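Local coordinates for alpha-2,3-sialyltransferase (Campylobacter jejuni, PDB 2P2V), which probably transfers sialic acid from a CMP-activated donor to an acceptor sugar in alpha-2,3 linkage, represented here by the N-terminal part of a longer protein, at residues N49-E54 with V66-G71; Q76-K81 with L262-T267; I84-Y89 with N256-I261; N93-T98 with D119-Y124. One frame throughout, in Å; residues are numbered along the deposited sequence.

Interaction 1: residues N49-E54 with V66-G71; sequences NQFYFE and VFFNPG. With CSF (cytidine-5'-monophosphate-3-fluoro-N-acetyl-neuraminic acid), chain O; EDO (1,2-ethanediol), chain D.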
# COMPACT_ATOMS: atom_id res chain seq x y z
N ASN A 49 11.65 6.57 28.16
CA ASN A 49 12.85 5.76 28.37
C ASN A 49 12.88 5.11 29.76
O ASN A 49 11.91 4.46 30.12
CB ASN A 49 14.09 6.58 28.02
CG ASN A 49 14.06 7.08 26.56
OD1 ASN A 49 13.33 6.56 25.72
ND2 ASN A 49 14.88 8.07 26.25
N GLN A 50 14.02 5.21 30.49
CA GLN A 50 14.11 4.50 31.77
C GLN A 50 13.52 5.29 32.95
O GLN A 50 14.13 5.37 34.01
CB GLN A 50 15.57 4.13 32.04
CG GLN A 50 16.08 3.02 31.14
CD GLN A 50 16.50 3.50 29.74
OE1 GLN A 50 15.77 3.33 28.78
NE2 GLN A 50 17.71 4.09 29.63
N PHE A 51 12.31 5.83 32.81
CA PHE A 51 11.71 6.63 33.88
C PHE A 51 11.51 5.80 35.17
O PHE A 51 11.58 6.31 36.30
CB PHE A 51 10.36 7.26 33.40
CG PHE A 51 9.30 6.25 33.16
CD1 PHE A 51 9.13 5.67 31.91
CD2 PHE A 51 8.47 5.84 34.20
CE1 PHE A 51 8.18 4.67 31.71
CE2 PHE A 51 7.50 4.85 34.02
CZ PHE A 51 7.36 4.25 32.76
N TYR A 52 11.22 4.52 34.99
CA TYR A 52 10.85 3.61 36.09
C TYR A 52 12.07 3.23 36.95
O TYR A 52 11.91 2.58 38.00
CB TYR A 52 10.22 2.31 35.54
CG TYR A 52 11.00 1.71 34.40
CD1 TYR A 52 10.76 2.12 33.08
CD2 TYR A 52 11.96 0.74 34.62
CE1 TYR A 52 11.45 1.62 32.03
CE2 TYR A 52 12.67 0.23 33.57
CZ TYR A 52 12.42 0.66 32.27
OH TYR A 52 13.12 0.14 31.20
N PHE A 53 13.25 3.63 36.50
CA PHE A 53 14.46 3.56 37.32
C PHE A 53 14.34 4.44 38.58
O PHE A 53 15.05 4.21 39.57
CB PHE A 53 15.68 4.00 36.53
CG PHE A 53 16.32 2.93 35.66
CD1 PHE A 53 15.55 2.00 34.95
CD2 PHE A 53 17.71 2.88 35.53
CE1 PHE A 53 16.16 1.06 34.11
CE2 PHE A 53 18.34 1.89 34.71
CZ PHE A 53 17.55 0.99 34.01
N GLU A 54 13.44 5.43 38.55
CA GLU A 54 13.21 6.32 39.70
C GLU A 54 12.90 5.55 40.97
O GLU A 54 12.13 4.59 40.95
CB GLU A 54 12.08 7.35 39.40
CG GLU A 54 10.68 6.74 39.31
CD GLU A 54 9.62 7.76 38.92
OE1 GLU A 54 10.01 8.93 38.68
OE2 GLU A 54 8.40 7.41 38.88
N VAL A 66 3.87 7.10 27.67
CA VAL A 66 5.29 6.90 27.79
C VAL A 66 5.88 6.83 26.41
O VAL A 66 5.18 6.47 25.45
CB VAL A 66 5.66 5.54 28.52
CG1 VAL A 66 5.26 5.57 30.03
CG2 VAL A 66 5.02 4.34 27.81
N PHE A 67 7.19 7.08 26.31
CA PHE A 67 7.82 7.20 24.99
C PHE A 67 9.09 6.42 25.03
O PHE A 67 9.91 6.65 25.92
CB PHE A 67 8.18 8.65 24.66
CG PHE A 67 6.97 9.53 24.47
CD1 PHE A 67 6.26 9.96 25.59
CD2 PHE A 67 6.53 9.86 23.20
CE1 PHE A 67 5.08 10.74 25.38
CE2 PHE A 67 5.36 10.62 23.00
CZ PHE A 67 4.68 11.03 24.09
N PHE A 68 9.28 5.57 24.04
CA PHE A 68 10.49 4.68 23.99
C PHE A 68 11.11 4.70 22.60
O PHE A 68 10.42 4.82 21.56
CB PHE A 68 10.07 3.22 24.29
CG PHE A 68 9.45 3.00 25.66
CD1 PHE A 68 10.10 3.37 26.86
CD2 PHE A 68 8.19 2.43 25.75
CE1 PHE A 68 9.48 3.17 28.10
CE2 PHE A 68 7.61 2.18 26.99
CZ PHE A 68 8.28 2.55 28.18
N ASN A 69 12.43 4.50 22.55
CA ASN A 69 13.18 4.51 21.31
C ASN A 69 13.09 3.14 20.60
O ASN A 69 12.91 2.08 21.24
CB ASN A 69 14.68 4.85 21.61
CG ASN A 69 14.88 6.34 22.04
OD1 ASN A 69 14.05 7.22 21.76
ND2 ASN A 69 15.95 6.60 22.76
N PRO A 70 13.15 3.16 19.28
CA PRO A 70 12.87 1.97 18.51
C PRO A 70 13.85 0.87 18.85
O PRO A 70 13.48 -0.27 18.79
CB PRO A 70 13.15 2.41 17.09
CG PRO A 70 12.86 3.89 17.09
CD PRO A 70 13.36 4.35 18.42
N GLY A 71 15.09 1.24 19.15
CA GLY A 71 16.19 0.22 19.30
C GLY A 71 16.04 -0.70 20.51
O GLY A 71 16.61 -1.79 20.54
C5A CSF O . 20.51 8.04 24.80
C4A CSF O . 20.60 9.54 25.04
C2A CSF O . 18.04 9.69 25.17
O6A CSF O . 18.07 8.25 25.06
C6A CSF O . 19.24 7.52 25.50
C3A CSF O . 19.33 10.26 24.57
O4A CSF O . 21.68 10.06 24.28
N5A CSF O . 21.71 7.44 25.42
C7A CSF O . 18.98 6.05 25.21
C8A CSF O . 17.70 5.57 25.89
C9A CSF O . 17.36 4.11 25.53
O9A CSF O . 16.22 3.63 26.26
O8A CSF O . 17.84 5.78 27.33
O7A CSF O . 18.95 5.86 23.78
C1A CSF O . 16.92 10.25 24.31
OBA CSF O . 16.93 11.49 24.10
OAA CSF O . 16.04 9.46 23.87
O1A CSF O . 17.79 10.23 26.49
O2A CSF O . 19.33 9.79 28.37
N1 CSF O . 18.00 14.31 30.02
C2 CSF O . 18.76 15.52 30.14
N3 CSF O . 19.91 15.56 30.87
C4 CSF O . 20.32 14.44 31.52
C5 CSF O . 19.59 13.25 31.43
C6 CSF O . 18.42 13.21 30.67
C3' CSF O . 16.53 13.00 27.27
C2' CSF O . 16.93 14.39 27.73
C1' CSF O . 16.74 14.30 29.24
O4' CSF O . 15.96 13.12 29.55
C4' CSF O . 15.60 12.45 28.34
PA CSF O . 17.91 9.54 27.96
O5' CSF O . 16.99 10.51 28.89
C5' CSF O . 15.68 10.93 28.50
O3' CSF O . 15.82 13.06 26.04
O2' CSF O . 16.02 15.38 27.17
N4 CSF O . 21.46 14.46 32.27
O2 CSF O . 18.37 16.55 29.51
O3A CSF O . 17.26 8.18 28.05
C10 CSF O . 22.23 6.35 24.84
O10 CSF O . 21.75 5.82 23.83
C11 CSF O . 23.46 5.79 25.52
F3A CSF O . 19.21 10.16 23.20
C1 EDO D . 13.82 10.10 20.40
O1 EDO D . 14.66 9.18 19.68
C2 EDO D . 14.33 11.50 20.14
O2 EDO D . 15.68 11.43 19.65
O HOH W 1 11.97 8.05 23.55
O HOH W 2 13.48 3.97 25.35

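Interaction 2: residues Q76-K81 with L262-T267; sequences QYHTAK and LLTDNT. With EDO (1,2-ethanediol), chain C.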
# COMPACT_ATOMS: atom_id res chain seq x y z
N GLN A 76 11.23 -2.47 26.11
CA GLN A 76 10.52 -1.44 26.89
C GLN A 76 9.02 -1.70 26.88
O GLN A 76 8.29 -1.40 27.87
CB GLN A 76 10.76 -0.06 26.29
CG GLN A 76 12.15 0.51 26.38
CD GLN A 76 12.58 0.89 27.77
OE1 GLN A 76 12.16 0.31 28.77
NE2 GLN A 76 13.43 1.91 27.83
N TYR A 77 8.51 -2.17 25.74
CA TYR A 77 7.06 -2.52 25.65
C TYR A 77 6.69 -3.57 26.70
O TYR A 77 5.74 -3.44 27.42
CB TYR A 77 6.75 -3.04 24.24
CG TYR A 77 5.29 -3.36 23.99
CD1 TYR A 77 4.38 -2.33 23.67
CD2 TYR A 77 4.81 -4.65 24.11
CE1 TYR A 77 3.03 -2.63 23.46
CE2 TYR A 77 3.43 -4.96 23.87
CZ TYR A 77 2.59 -3.94 23.52
OH TYR A 77 1.29 -4.31 23.30
N HIS A 78 7.50 -4.63 26.78
CA HIS A 78 7.31 -5.67 27.77
C HIS A 78 7.45 -5.08 29.20
O HIS A 78 6.65 -5.38 30.10
CB HIS A 78 8.43 -6.72 27.48
CG HIS A 78 8.60 -7.73 28.57
ND1 HIS A 78 7.55 -8.49 29.05
CD2 HIS A 78 9.70 -8.11 29.27
CE1 HIS A 78 7.99 -9.26 30.03
NE2 HIS A 78 9.29 -9.05 30.18
N THR A 79 8.42 -4.20 29.41
CA THR A 79 8.64 -3.60 30.75
C THR A 79 7.40 -2.80 31.12
O THR A 79 6.89 -2.93 32.22
CB THR A 79 9.89 -2.71 30.79
OG1 THR A 79 11.07 -3.48 30.48
CG2 THR A 79 10.09 -2.14 32.19
N ALA A 80 6.94 -1.98 30.19
CA ALA A 80 5.70 -1.22 30.45
C ALA A 80 4.45 -2.07 30.76
O ALA A 80 3.62 -1.69 31.63
CB ALA A 80 5.47 -0.26 29.25
N LYS A 81 4.25 -3.18 30.05
CA LYS A 81 3.17 -4.11 30.33
C LYS A 81 3.34 -4.73 31.72
O LYS A 81 2.37 -4.86 32.43
CB LYS A 81 3.11 -5.25 29.32
CG LYS A 81 2.72 -4.88 27.93
CD LYS A 81 1.21 -4.57 27.93
CE LYS A 81 0.84 -4.13 26.57
NZ LYS A 81 -0.64 -3.95 26.46
N LEU A 262 13.42 -4.82 31.58
CA LEU A 262 13.26 -6.28 31.53
C LEU A 262 13.86 -6.92 30.30
O LEU A 262 13.86 -6.38 29.20
CB LEU A 262 11.78 -6.65 31.63
CG LEU A 262 11.04 -6.14 32.87
CD1 LEU A 262 9.69 -6.78 32.98
CD2 LEU A 262 11.85 -6.33 34.19
N LEU A 263 14.37 -8.14 30.48
CA LEU A 263 14.94 -8.88 29.37
C LEU A 263 13.83 -9.75 28.81
O LEU A 263 12.90 -10.09 29.52
CB LEU A 263 16.05 -9.81 29.92
CG LEU A 263 17.53 -9.38 29.84
CD1 LEU A 263 17.85 -7.91 29.89
CD2 LEU A 263 18.39 -10.23 30.84
N THR A 264 13.96 -10.20 27.57
CA THR A 264 12.92 -11.04 27.00
C THR A 264 13.46 -12.47 26.88
O THR A 264 14.64 -12.65 26.70
CB THR A 264 12.51 -10.50 25.62
OG1 THR A 264 13.67 -10.39 24.80
CG2 THR A 264 11.94 -9.07 25.78
N ASP A 265 12.58 -13.44 26.98
CA ASP A 265 12.92 -14.84 26.67
C ASP A 265 13.03 -15.07 25.17
O ASP A 265 12.32 -14.45 24.37
CB ASP A 265 11.86 -15.75 27.24
CG ASP A 265 11.97 -15.90 28.76
OD1 ASP A 265 13.06 -15.62 29.31
OD2 ASP A 265 10.98 -16.31 29.40
N ASN A 266 13.91 -15.99 24.78
CA ASN A 266 14.11 -16.37 23.40
C ASN A 266 12.97 -17.24 22.83
O ASN A 266 13.17 -18.40 22.41
CB ASN A 266 15.44 -17.09 23.31
CG ASN A 266 15.89 -17.31 21.89
OD1 ASN A 266 16.18 -18.46 21.49
ND2 ASN A 266 15.99 -16.22 21.12
N THR A 267 11.74 -16.71 22.81
CA THR A 267 10.63 -17.38 22.14
C THR A 267 10.75 -17.33 20.59
O THR A 267 11.65 -16.65 20.05
CB THR A 267 9.31 -16.69 22.52
OG1 THR A 267 9.37 -15.34 22.04
CG2 THR A 267 9.11 -16.70 24.02
C1 EDO C . 9.27 -12.03 28.31
O1 EDO C . 9.64 -12.65 27.06
C2 EDO C . 9.45 -12.92 29.52
O2 EDO C . 10.85 -12.93 29.71
O HOH W 3 11.26 -10.52 31.47

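Interaction 3: residues I84-Y89 with N256-I261; sequences ILKNEY and NSINDI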
# COMPACT_ATOMS: atom_id res chain seq x y z
N ILE A 84 2.48 -2.16 34.39
CA ILE A 84 1.02 -2.01 34.44
C ILE A 84 0.37 -3.18 35.20
O ILE A 84 -0.42 -2.96 36.13
CB ILE A 84 0.40 -1.93 33.03
CG1 ILE A 84 0.87 -0.64 32.34
CG2 ILE A 84 -1.13 -2.13 33.09
CD1 ILE A 84 0.80 -0.64 30.84
N LEU A 85 0.68 -4.40 34.76
CA LEU A 85 0.25 -5.62 35.45
C LEU A 85 0.61 -5.68 36.95
O LEU A 85 -0.14 -6.27 37.72
CB LEU A 85 0.81 -6.87 34.75
CG LEU A 85 0.30 -7.21 33.34
CD1 LEU A 85 1.18 -8.28 32.71
CD2 LEU A 85 -1.17 -7.67 33.34
N LYS A 86 1.77 -5.15 37.34
CA LYS A 86 2.24 -5.19 38.72
C LYS A 86 1.73 -4.00 39.53
O LYS A 86 2.15 -3.80 40.69
CB LYS A 86 3.76 -5.21 38.76
CG LYS A 86 4.39 -6.56 38.29
CD LYS A 86 5.89 -6.57 38.54
CE LYS A 86 6.24 -6.02 39.99
NZ LYS A 86 7.68 -5.69 40.33
N ASN A 87 0.84 -3.22 38.91
CA ASN A 87 0.29 -1.98 39.47
C ASN A 87 1.36 -0.93 39.92
O ASN A 87 1.14 -0.17 40.88
CB ASN A 87 -0.72 -2.30 40.63
CG ASN A 87 -1.88 -3.20 40.19
OD1 ASN A 87 -2.60 -2.90 39.24
ND2 ASN A 87 -2.09 -4.29 40.93
N GLU A 88 2.53 -0.89 39.27
CA GLU A 88 3.54 0.09 39.60
C GLU A 88 3.20 1.43 38.98
O GLU A 88 3.39 2.46 39.61
CB GLU A 88 4.94 -0.38 39.20
CG GLU A 88 5.26 -1.65 39.94
CD GLU A 88 6.69 -2.12 39.89
OE1 GLU A 88 7.62 -1.36 39.61
OE2 GLU A 88 6.88 -3.29 40.21
N TYR A 89 2.65 1.41 37.77
CA TYR A 89 2.13 2.62 37.15
C TYR A 89 0.89 2.31 36.38
O TYR A 89 0.64 1.16 36.00
CB TYR A 89 3.14 3.23 36.19
CG TYR A 89 4.47 3.68 36.77
CD1 TYR A 89 4.70 5.01 37.07
CD2 TYR A 89 5.54 2.78 36.92
CE1 TYR A 89 5.92 5.46 37.56
CE2 TYR A 89 6.73 3.19 37.42
CZ TYR A 89 6.95 4.54 37.70
OH TYR A 89 8.20 4.94 38.16
N ASN A 256 10.54 -4.16 45.89
CA ASN A 256 10.71 -5.05 44.76
C ASN A 256 10.07 -4.46 43.50
O ASN A 256 9.57 -5.19 42.65
CB ASN A 256 10.21 -6.44 45.13
CG ASN A 256 11.11 -7.11 46.16
OD1 ASN A 256 11.28 -6.61 47.28
ND2 ASN A 256 11.73 -8.22 45.77
N SER A 257 10.09 -3.13 43.42
CA SER A 257 9.74 -2.43 42.20
C SER A 257 10.66 -2.85 41.07
O SER A 257 11.85 -3.05 41.27
CB SER A 257 9.86 -0.93 42.42
OG SER A 257 8.72 -0.48 43.13
N ILE A 258 10.11 -2.96 39.86
CA ILE A 258 10.93 -3.04 38.66
C ILE A 258 11.81 -1.79 38.60
O ILE A 258 11.31 -0.64 38.58
CB ILE A 258 10.03 -3.10 37.37
CG1 ILE A 258 9.19 -4.40 37.34
CG2 ILE A 258 10.88 -2.94 36.13
CD1 ILE A 258 8.02 -4.37 36.37
N ASN A 259 13.11 -2.01 38.56
CA ASN A 259 14.07 -0.93 38.57
C ASN A 259 15.11 -1.05 37.49
O ASN A 259 16.08 -0.29 37.49
CB ASN A 259 14.78 -0.84 39.92
CG ASN A 259 15.61 -2.09 40.25
OD1 ASN A 259 15.56 -3.13 39.57
ND2 ASN A 259 16.39 -1.99 41.33
N ASP A 260 14.95 -2.02 36.60
CA ASP A 260 15.88 -2.16 35.45
C ASP A 260 14.97 -2.60 34.30
O ASP A 260 13.86 -3.08 34.55
CB ASP A 260 16.92 -3.23 35.76
CG ASP A 260 18.13 -3.17 34.85
OD1 ASP A 260 18.17 -2.33 33.93
OD2 ASP A 260 19.07 -4.02 35.04
N ILE A 261 15.41 -2.35 33.07
CA ILE A 261 14.68 -2.75 31.86
C ILE A 261 14.61 -4.28 31.86
O ILE A 261 15.61 -4.94 32.17
CB ILE A 261 15.35 -2.19 30.55
CG1 ILE A 261 14.49 -2.45 29.31
CG2 ILE A 261 16.84 -2.75 30.35
CD1 ILE A 261 15.03 -1.68 28.07
O HOH W 4 9.10 0.70 38.86

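Interaction 4: residues N93-T98 with D119-Y124; sequences NIFCST and DAKLGY. With EDO (1,2-ethanediol), chain L.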
# COMPACT_ATOMS: atom_id res chain seq x y z
N ASN A 93 -0.98 5.28 27.32
CA ASN A 93 -0.61 5.23 25.91
C ASN A 93 0.85 4.89 25.85
O ASN A 93 1.61 5.32 26.66
CB ASN A 93 -0.71 6.61 25.24
CG ASN A 93 -2.15 7.09 25.07
OD1 ASN A 93 -2.75 6.81 24.07
ND2 ASN A 93 -2.67 7.86 26.05
N ILE A 94 1.26 4.22 24.78
CA ILE A 94 2.68 3.88 24.65
C ILE A 94 3.15 4.27 23.26
O ILE A 94 2.62 3.75 22.28
CB ILE A 94 2.96 2.34 24.82
CG1 ILE A 94 2.57 1.87 26.21
CG2 ILE A 94 4.47 2.11 24.57
CD1 ILE A 94 2.62 0.30 26.41
N PHE A 95 4.08 5.22 23.14
CA PHE A 95 4.60 5.64 21.84
C PHE A 95 6.01 5.12 21.59
O PHE A 95 6.80 5.04 22.52
CB PHE A 95 4.78 7.14 21.75
CG PHE A 95 3.46 7.91 21.68
CD1 PHE A 95 2.81 8.19 22.84
CD2 PHE A 95 2.94 8.32 20.47
CE1 PHE A 95 1.56 8.90 22.82
CE2 PHE A 95 1.71 9.02 20.42
CZ PHE A 95 1.06 9.31 21.62
N CYS A 96 6.30 4.88 20.32
CA CYS A 96 7.68 4.69 19.86
C CYS A 96 8.13 6.00 19.22
O CYS A 96 7.49 6.48 18.27
CB CYS A 96 7.70 3.54 18.85
SG CYS A 96 9.42 3.18 18.44
N SER A 97 9.12 6.64 19.82
CA SER A 97 9.68 7.92 19.35
C SER A 97 10.42 7.77 18.01
O SER A 97 11.59 7.31 17.94
CB SER A 97 10.60 8.48 20.41
OG SER A 97 10.01 8.51 21.69
N THR A 98 9.72 8.11 16.93
CA THR A 98 10.15 7.79 15.59
C THR A 98 10.13 9.01 14.68
O THR A 98 9.36 9.94 14.91
CB THR A 98 9.20 6.69 14.96
OG1 THR A 98 7.81 6.97 15.31
CG2 THR A 98 9.59 5.25 15.47
N ASP A 119 -1.34 -2.14 20.13
CA ASP A 119 -1.86 -1.04 20.96
C ASP A 119 -0.86 0.05 21.23
O ASP A 119 -1.16 0.99 22.00
CB ASP A 119 -2.44 -1.59 22.26
CG ASP A 119 -1.45 -2.30 23.14
OD1 ASP A 119 -0.28 -2.54 22.71
OD2 ASP A 119 -1.85 -2.63 24.26
N ALA A 120 0.36 -0.04 20.65
CA ALA A 120 1.29 1.08 20.71
C ALA A 120 1.01 2.09 19.58
O ALA A 120 0.14 1.85 18.72
CB ALA A 120 2.76 0.63 20.70
N LYS A 121 1.75 3.19 19.55
CA LYS A 121 1.59 4.21 18.50
C LYS A 121 2.90 4.70 17.96
O LYS A 121 3.76 5.05 18.74
CB LYS A 121 0.89 5.42 19.15
CG LYS A 121 0.66 6.63 18.21
CD LYS A 121 -0.38 6.31 17.10
CE LYS A 121 -0.38 7.41 16.09
NZ LYS A 121 -1.62 7.29 15.22
N LEU A 122 3.06 4.78 16.65
CA LEU A 122 4.27 5.39 16.14
C LEU A 122 4.18 6.89 16.28
O LEU A 122 3.26 7.50 15.70
CB LEU A 122 4.45 5.04 14.65
CG LEU A 122 4.74 3.54 14.46
CD1 LEU A 122 4.50 3.23 12.99
CD2 LEU A 122 6.24 3.29 14.94
N GLY A 123 5.16 7.46 16.97
CA GLY A 123 5.21 8.92 17.19
C GLY A 123 5.26 9.73 15.91
O GLY A 123 4.73 10.84 15.87
N TYR A 124 5.93 9.25 14.86
CA TYR A 124 6.02 10.08 13.68
C TYR A 124 4.64 10.40 13.07
O TYR A 124 4.51 11.44 12.41
CB TYR A 124 6.88 9.46 12.57
CG TYR A 124 6.24 8.46 11.69
CD1 TYR A 124 5.45 8.85 10.61
CD2 TYR A 124 6.51 7.06 11.85
CE1 TYR A 124 4.88 7.89 9.76
CE2 TYR A 124 5.95 6.14 11.02
CZ TYR A 124 5.15 6.55 9.96
OH TYR A 124 4.61 5.62 9.11
C1 EDO L . -3.49 2.00 15.13
O1 EDO L . -3.00 0.95 14.27
C2 EDO L . -3.38 3.36 14.43
O2 EDO L . -3.15 4.41 15.38
O HOH W 5 -0.88 3.41 22.99

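Interaction 1: residues N49-E54 with V66-G71
Asn49 and Asn69 bring their side-chain amides together at one carboxylate oxygen of the bound CMP-3-fluoro-sialic acid. Asn49 ND2 donates to OAA of the ligand at 3.0 Å, and Asn69 ND2 reaches the same OAA at 3.1 Å with a nearly straight bond (168°). Asn49 ND2 also bonds to the phosphate oxygen O3A at 3.0 Å, bridging the sugar carboxylate and the nucleotide phosphate. Beside it Gln50, its chain bent at chi2 (81°), which sets CD, has its amide at the glycerol tail: OE1 accepts from O9A at 2.6 Å, and NE2 donates to O8A.

Two waters join the amides to each other, one of them also touching the ligand. Both donate to Asn49 OD1; one donates also to Asn69 OD1, while the other accepts from Asn69 N and bonds to ligand O9A. With OD1 taken up by the two waters, ND2 is left turned to the ligand. Further out, Asn49 N donates to Phe67 O at 2.8 Å, pinning the start of the 49-54 loop to strand 62-68. Phe68 CE1 brings the ring edge to Asn49 O at 3.4 Å, and Phe51 CE1 packs on Val66 CG1 at 3.5 Å, their side chains crossing at about a right angle. Outside the two segments, Tyr89 meets the Phe51 ring edge-to-face.

The contact lies where two neighbouring strands of the parallel sheet run out into the donor pocket. Neutral amide donors at both carboxylate and phosphate would be expected to offset the negative charge of the sugar nucleotide while fixing its orientation.

Interaction 2: residues Q76-K81 with L262-T267
Thr79 OG1 is gripped twice: Leu262 N donates to it at 2.9 Å (159°), and it is itself bonded to Gln75 O one helical turn back. OG1 stands anti to the carbonyl carbon (chi1 -61°), which brings it beside the incoming loop, and Leu262 CB then rests on Thr79 OG1 at 3.4 Å.

The neighbouring His78 supplies the larger share of the helix surface in the contact. With its CG anti to the backbone N (chi1 168°), the ring lies against the loop. The side chains of His78 and Leu262 cross at about a right angle, with His78 CD2 on Leu262 CB at 3.5 Å and NE2 near the methyl CD1. In the ring plane a water bonds to His78 NE2 at 2.8 Å and donates to Leu263 O at 2.6 Å, bridging side chain and loop backbone. Ethanediol, probably from the crystallisation liquor, lays C1 over one ring face and accepts at O1 from Asp265 N at 3.0 Å; its O2 bonds to the same water.

His78 ND1 is held by Tyr139 OH of the second subunit, whose Tyr143 ring also meets the imidazole. Both ring nitrogens of His78 thus have partners, which restrains the ring's rotation. Farther along, Thr267 OG1 accepts from Val270 N and bonds to Ile142 O of the second subunit. The irregular 262-267 segment lies against helix 73-85 at a subunit interface and ends in Thr267, the N-cap of helix 268-283.

Interaction 3: residues I84-Y89 with N256-I261
Lys86 and Glu88 extend from the C-terminal end of helix 73-85 to the backbone of the 256-261 loop. That helix closes in a Schellman motif: Asn87, with positive phi, is the C-prime residue, Asn87 N bonds to Ile84 O, and Glu88 N to Leu83 O. The reversal sends the side chains on either side of Asn87 toward the same loop.

Lys86 starts with CG anti to the carbonyl carbon and bends at chi3 (45°), which swings CE out of the extended line. From there its ammonium donates to the loop carbonyl, NZ to Asn256 O at 3.0 Å, in the carbonyl plane. The aliphatic part is used as well: Lys86 CD lies 3.8 Å from Ile258 CD1, and the two side chains cross obliquely.

Glu88 is extended beyond CG (chi2 -168°), carrying its carboxylate across to the loop backbone. OE1 accepts from Ile258 N at 3.0 Å with its syn lone pair, although the bond is bent (130°), and it also lies 3.6 Å from Ser257 CB. Glu88 OE2 is modelled as the salt-bridge partner of Lys86 NZ, but its exact place is doubtful. Ser257 OG is engaged by His254 O.

Ile258 also packs on Gln82 and Leu83 of the helix. A water sits between the two segments, 2.6 Å from Glu88 OE1 and 2.6 Å from Ile258 O.

Interaction 4: residues N93-T98 with D119-Y124
Phe95 pairs with Lys121 and Cys96 with Leu122 in parallel, bonded by Lys121 N to Ile94 O (2.9 Å), Cys96 N to Lys121 O (3.0 Å) and Gly123 N to Cys96 O (2.8 Å). On one face Phe95 and Lys121 lie side by side, pointing the same way; Lys121 CG presses against Phe95 CE2 at 3.4 Å. The lysine bends at chi2 (68°), turning CD off the line of the chain. Its ammonium bonds to an ethanediol probably from the crystallisation liquor. On the other face Cys96 CB is 4.2 Å from Leu122 CD2; Phe113 of helix 107-116 touches Cys96 and Leu122 there, and Ala120 as well.

Thr98 finishes the pairing by side chain. With OG1 between the backbone N and the carbonyl carbon (chi1 41°), it accepts from Tyr124 N at 3.0 Å and donates to Cys96 O from above the carbonyl plane. Cys96 O, already bonded to Gly123 N, is thereby held by two donors. At the start of the pairing, a water bridges Ile94 N and Asp119 O. Strand 90-96, helix 107-116 and strand 121-122 form a beta-alpha-beta crossover of a Rossmann-like parallel sheet, with 121-122 outermost in this chain.

From the N terminus, interaction 1 closes first, a short loop between strands 44-48 and 62-68 that borders the donor pocket. Helix 73-85 follows and serves two contacts: interaction 2 joins its middle to residues 262-267, and interaction 3, nested within that long loop, joins its end to residues 256-261. Interaction 4 closes a local crossover at the sheet edge and is nested inside both. Gln76 and Thr79 touch Tyr52, coupling interactions 1 and 2, while Glu54 bonds to Tyr89 of interaction 3. Strands 62-68 and 90-96 pair between interactions 1 and 4, and Asp119 bonds to Tyr77 and Lys81, fastening the helix to the sheet edge.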